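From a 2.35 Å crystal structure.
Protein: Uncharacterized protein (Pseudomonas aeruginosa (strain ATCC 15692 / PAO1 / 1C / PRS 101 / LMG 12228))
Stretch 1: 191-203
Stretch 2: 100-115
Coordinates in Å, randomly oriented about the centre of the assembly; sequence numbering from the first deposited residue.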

# COMPACT_ATOMS: atom_id res chain seq x y z
N SER A 191 10.15 -15.62 -19.38
CA SER A 191 9.29 -14.44 -19.44
C SER A 191 7.93 -14.66 -18.76
O SER A 191 7.10 -13.75 -18.71
CB SER A 191 9.11 -13.98 -20.88
OG SER A 191 8.16 -14.79 -21.52
N LEU A 192 7.70 -15.85 -18.24
CA LEU A 192 6.42 -16.14 -17.56
C LEU A 192 6.23 -15.35 -16.27
O LEU A 192 7.13 -15.28 -15.41
CB LEU A 192 6.30 -17.63 -17.25
CG LEU A 192 4.86 -18.08 -16.97
CD1 LEU A 192 4.02 -18.07 -18.27
CD2 LEU A 192 4.85 -19.43 -16.27
N LEU A 193 5.04 -14.78 -16.12
CA LEU A 193 4.67 -13.92 -15.01
C LEU A 193 3.49 -14.53 -14.23
O LEU A 193 2.83 -15.43 -14.74
CB LEU A 193 4.32 -12.52 -15.54
CG LEU A 193 5.42 -11.74 -16.28
CD1 LEU A 193 4.93 -10.36 -16.71
CD2 LEU A 193 6.68 -11.61 -15.39
N PRO A 194 3.27 -14.09 -12.98
CA PRO A 194 2.11 -14.51 -12.20
C PRO A 194 0.79 -14.12 -12.87
O PRO A 194 0.74 -13.12 -13.56
CB PRO A 194 2.28 -13.75 -10.88
CG PRO A 194 3.73 -13.53 -10.77
CD PRO A 194 4.20 -13.27 -12.17
N HIS A 195 -0.25 -14.91 -12.66
CA HIS A 195 -1.56 -14.65 -13.26
C HIS A 195 -2.62 -14.90 -12.18
O HIS A 195 -2.61 -15.94 -11.50
CB HIS A 195 -1.74 -15.57 -14.47
CG HIS A 195 -2.85 -15.18 -15.38
ND1 HIS A 195 -4.16 -15.08 -14.97
CD2 HIS A 195 -2.86 -14.94 -16.72
CE1 HIS A 195 -4.92 -14.75 -15.99
NE2 HIS A 195 -4.16 -14.67 -17.07
N ALA A 196 -3.53 -13.95 -11.99
CA ALA A 196 -4.54 -14.06 -10.94
C ALA A 196 -5.39 -15.33 -11.07
O ALA A 196 -5.90 -15.85 -10.08
CB ALA A 196 -5.43 -12.84 -10.94
N GLU A 197 -5.55 -15.82 -12.30
CA GLU A 197 -6.28 -17.08 -12.52
C GLU A 197 -5.66 -18.24 -11.73
O GLU A 197 -6.36 -19.07 -11.15
CB GLU A 197 -6.33 -17.42 -14.00
CG GLU A 197 -6.97 -18.77 -14.27
CD GLU A 197 -7.10 -19.10 -15.74
OE1 GLU A 197 -6.67 -18.29 -16.59
OE2 GLU A 197 -7.63 -20.19 -16.05
N ASP A 198 -4.33 -18.29 -11.72
CA ASP A 198 -3.64 -19.37 -11.02
C ASP A 198 -3.51 -19.06 -9.53
O ASP A 198 -3.50 -19.98 -8.69
CB ASP A 198 -2.29 -19.62 -11.68
CG ASP A 198 -2.44 -19.87 -13.18
OD1 ASP A 198 -2.99 -20.93 -13.55
OD2 ASP A 198 -2.06 -18.98 -13.97
N LEU A 199 -3.44 -17.77 -9.20
CA LEU A 199 -3.57 -17.34 -7.80
C LEU A 199 -4.90 -17.81 -7.23
O LEU A 199 -4.97 -18.31 -6.11
CB LEU A 199 -3.47 -15.82 -7.70
CG LEU A 199 -3.91 -15.17 -6.38
CD1 LEU A 199 -3.07 -15.68 -5.25
CD2 LEU A 199 -3.77 -13.66 -6.48
N LEU A 200 -5.95 -17.67 -8.04
CA LEU A 200 -7.30 -18.09 -7.66
C LEU A 200 -7.37 -19.60 -7.39
O LEU A 200 -7.95 -20.03 -6.40
CB LEU A 200 -8.29 -17.70 -8.77
CG LEU A 200 -9.77 -17.92 -8.47
CD1 LEU A 200 -10.24 -17.09 -7.28
CD2 LEU A 200 -10.61 -17.59 -9.71
N SER A 201 -6.74 -20.41 -8.24
CA SER A 201 -6.63 -21.85 -7.98
C SER A 201 -6.01 -22.14 -6.61
O SER A 201 -6.57 -22.90 -5.80
CB SER A 201 -5.80 -22.53 -9.07
OG SER A 201 -6.39 -22.32 -10.34
N LEU A 202 -4.87 -21.52 -6.35
CA LEU A 202 -4.14 -21.71 -5.09
C LEU A 202 -4.97 -21.23 -3.89
O LEU A 202 -5.01 -21.91 -2.85
CB LEU A 202 -2.77 -20.99 -5.16
CG LEU A 202 -1.81 -21.65 -6.16
CD1 LEU A 202 -0.52 -20.84 -6.41
CD2 LEU A 202 -1.46 -23.05 -5.67
N ALA A 203 -5.63 -20.08 -4.02
CA ALA A 203 -6.51 -19.57 -2.98
C ALA A 203 -7.64 -20.57 -2.64
O ALA A 203 -7.99 -20.73 -1.47
CB ALA A 203 -7.11 -18.24 -3.39
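Stretch 2, residues 100-115: AVSDLAILAQRAYREQ

Stretch 2 enters in strand conformation at A100 and V101 and continues as a helix, 103-115, capped by S102, whose OG accepts weak bonds from L104 N (3.0 Å) and A105 N (3.4 Å). This helix lies across helix 196-203 at 104° between N-to-C directions, with axes 8.4 Å apart at closest approach; the preceding loop of stretch 1 also packs on it. The backbones come nearest at P194-L107, L199-I106 and D198-R110 (CA to CA 5.2, 5.4 and 5.5 Å).

Polar contacts centre on D198, a knob among I106, Q109, R110 and R113. R113 grips its carboxylate in a two-pronged salt bridge, NE to D198 OD1 at 2.5 Å and NH2 to D198 OD2 at 2.8 Å, both nearly linear. R110 reaches the loop instead: its NH1 donates to L193 O (2.8 Å), while L192 CD1 and H195 CD2 cover opposite faces of its guanidinium. Within stretch 2, E114 OE2 holds R110 NE at 2.8 Å.

Apolar contacts form two groups. Toward the start of helix 103-115, L202 CD1 meets A105 CB (3.7 Å), and L199 CD1 meets V101 CB (3.5 Å) and I106 CD1 (3.7 Å). In the loop, P194 CB packs on I106 CG2 (4.0 Å), and L192 CD2 touches L107 CD2 and A111 CB (both 4.2 Å).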

# COMPACT_ATOMS: atom_id res chain seq x y z
N ALA A 100 -2.69 -14.70 1.77
CA ALA A 100 -1.41 -14.35 1.17
C ALA A 100 -0.86 -15.58 0.42
O ALA A 100 -0.77 -16.66 0.98
CB ALA A 100 -0.44 -13.88 2.23
N VAL A 101 -0.51 -15.41 -0.84
CA VAL A 101 -0.04 -16.51 -1.66
C VAL A 101 1.25 -16.12 -2.36
O VAL A 101 1.38 -15.02 -2.92
CB VAL A 101 -1.11 -16.94 -2.69
CG1 VAL A 101 -0.57 -18.03 -3.59
CG2 VAL A 101 -2.38 -17.40 -1.99
N SER A 102 2.21 -17.04 -2.33
CA SER A 102 3.50 -16.79 -2.94
C SER A 102 3.41 -16.65 -4.45
O SER A 102 2.79 -17.47 -5.11
CB SER A 102 4.47 -17.93 -2.59
OG SER A 102 5.61 -17.83 -3.42
N ASP A 103 4.11 -15.66 -4.99
CA ASP A 103 4.18 -15.51 -6.42
C ASP A 103 5.01 -16.60 -7.11
O ASP A 103 4.81 -16.87 -8.29
CB ASP A 103 4.71 -14.13 -6.78
CG ASP A 103 3.60 -13.08 -6.74
OD1 ASP A 103 3.51 -12.30 -5.78
OD2 ASP A 103 2.80 -13.05 -7.69
N LEU A 104 5.93 -17.24 -6.38
CA LEU A 104 6.65 -18.40 -6.92
C LEU A 104 5.67 -19.57 -7.12
O LEU A 104 5.68 -20.23 -8.16
CB LEU A 104 7.82 -18.80 -5.98
CG LEU A 104 8.98 -17.78 -5.89
CD1 LEU A 104 9.86 -17.99 -4.67
CD2 LEU A 104 9.84 -17.78 -7.16
N ALA A 105 4.80 -19.79 -6.13
CA ALA A 105 3.74 -20.81 -6.27
C ALA A 105 2.82 -20.46 -7.43
O ALA A 105 2.47 -21.34 -8.22
CB ALA A 105 2.93 -20.95 -4.97
N ILE A 106 2.46 -19.19 -7.55
CA ILE A 106 1.54 -18.81 -8.62
C ILE A 106 2.14 -19.14 -9.99
O ILE A 106 1.46 -19.67 -10.87
CB ILE A 106 1.15 -17.33 -8.52
CG1 ILE A 106 0.43 -17.07 -7.20
CG2 ILE A 106 0.27 -16.94 -9.68
CD1 ILE A 106 0.31 -15.59 -6.87
N LEU A 107 3.42 -18.81 -10.16
CA LEU A 107 4.16 -19.17 -11.37
C LEU A 107 4.12 -20.67 -11.63
O LEU A 107 4.02 -21.11 -12.76
CB LEU A 107 5.62 -18.77 -11.24
CG LEU A 107 6.07 -17.36 -11.55
CD1 LEU A 107 7.60 -17.33 -11.36
CD2 LEU A 107 5.65 -16.99 -12.96
N ALA A 108 4.32 -21.45 -10.57
CA ALA A 108 4.35 -22.89 -10.67
C ALA A 108 2.99 -23.40 -11.12
O ALA A 108 2.89 -24.20 -12.04
CB ALA A 108 4.74 -23.51 -9.34
N GLN A 109 1.93 -22.88 -10.49
CA GLN A 109 0.58 -23.28 -10.82
C GLN A 109 0.28 -22.89 -12.27
O GLN A 109 -0.35 -23.66 -13.01
CB GLN A 109 -0.45 -22.64 -9.89
CG GLN A 109 -1.83 -23.30 -9.99
CD GLN A 109 -1.83 -24.67 -9.34
OE1 GLN A 109 -1.08 -24.91 -8.40
NE2 GLN A 109 -2.67 -25.56 -9.84
N ARG A 110 0.75 -21.71 -12.68
CA ARG A 110 0.55 -21.30 -14.08
C ARG A 110 1.28 -22.20 -15.06
O ARG A 110 0.72 -22.59 -16.10
CB ARG A 110 0.99 -19.86 -14.30
CG ARG A 110 0.82 -19.42 -15.75
CD ARG A 110 0.92 -17.93 -15.91
NE ARG A 110 0.59 -17.53 -17.27
CZ ARG A 110 0.67 -16.28 -17.73
NH1 ARG A 110 1.06 -15.30 -16.92
NH2 ARG A 110 0.34 -16.02 -18.98
N ALA A 111 2.52 -22.55 -14.74
CA ALA A 111 3.30 -23.41 -15.63
C ALA A 111 2.64 -24.80 -15.71
O ALA A 111 2.65 -25.45 -16.75
CB ALA A 111 4.74 -23.50 -15.17
N TYR A 112 2.08 -25.24 -14.59
CA TYR A 112 1.36 -26.49 -14.58
C TYR A 112 0.15 -26.42 -15.51
O TYR A 112 -0.04 -27.28 -16.36
CB TYR A 112 0.92 -26.85 -13.16
CG TYR A 112 -0.12 -27.96 -13.18
CD1 TYR A 112 0.22 -29.24 -13.61
CD2 TYR A 112 -1.44 -27.71 -12.80
CE1 TYR A 112 -0.73 -30.26 -13.65
CE2 TYR A 112 -2.41 -28.73 -12.84
CZ TYR A 112 -2.03 -30.00 -13.26
OH TYR A 112 -2.96 -31.01 -13.30
N ARG A 113 -0.66 -25.37 -15.37
CA ARG A 113 -1.86 -25.22 -16.18
C ARG A 113 -1.53 -25.09 -17.67
O ARG A 113 -2.23 -25.66 -18.52
CB ARG A 113 -2.67 -24.00 -15.73
CG ARG A 113 -3.90 -23.73 -16.58
CD ARG A 113 -4.72 -22.57 -16.03
NE ARG A 113 -3.94 -21.33 -15.87
CZ ARG A 113 -3.67 -20.49 -16.86
NH1 ARG A 113 -4.11 -20.74 -18.08
NH2 ARG A 113 -2.97 -19.38 -16.62
N GLU A 114 -0.47 -24.37 -17.99
CA GLU A 114 -0.17 -24.06 -19.39
C GLU A 114 0.73 -25.09 -20.10
O GLU A 114 0.55 -25.34 -21.29
CB GLU A 114 0.47 -22.68 -19.49
CG GLU A 114 -0.47 -21.52 -19.28
CD GLU A 114 0.20 -20.16 -19.51
OE1 GLU A 114 1.36 -20.12 -19.97
OE2 GLU A 114 -0.45 -19.12 -19.28
N GLN A 115 1.69 -25.67 -19.39
CA GLN A 115 2.67 -26.58 -20.00
C GLN A 115 2.43 -28.01 -19.58
O GLN A 115 3.04 -28.92 -20.14
CB GLN A 115 4.11 -26.21 -19.58
CG GLN A 115 4.51 -24.79 -19.88
CD GLN A 115 4.40 -24.45 -21.34
OE1 GLN A 115 4.62 -25.30 -22.20
NE2 GLN A 115 4.04 -23.21 -21.63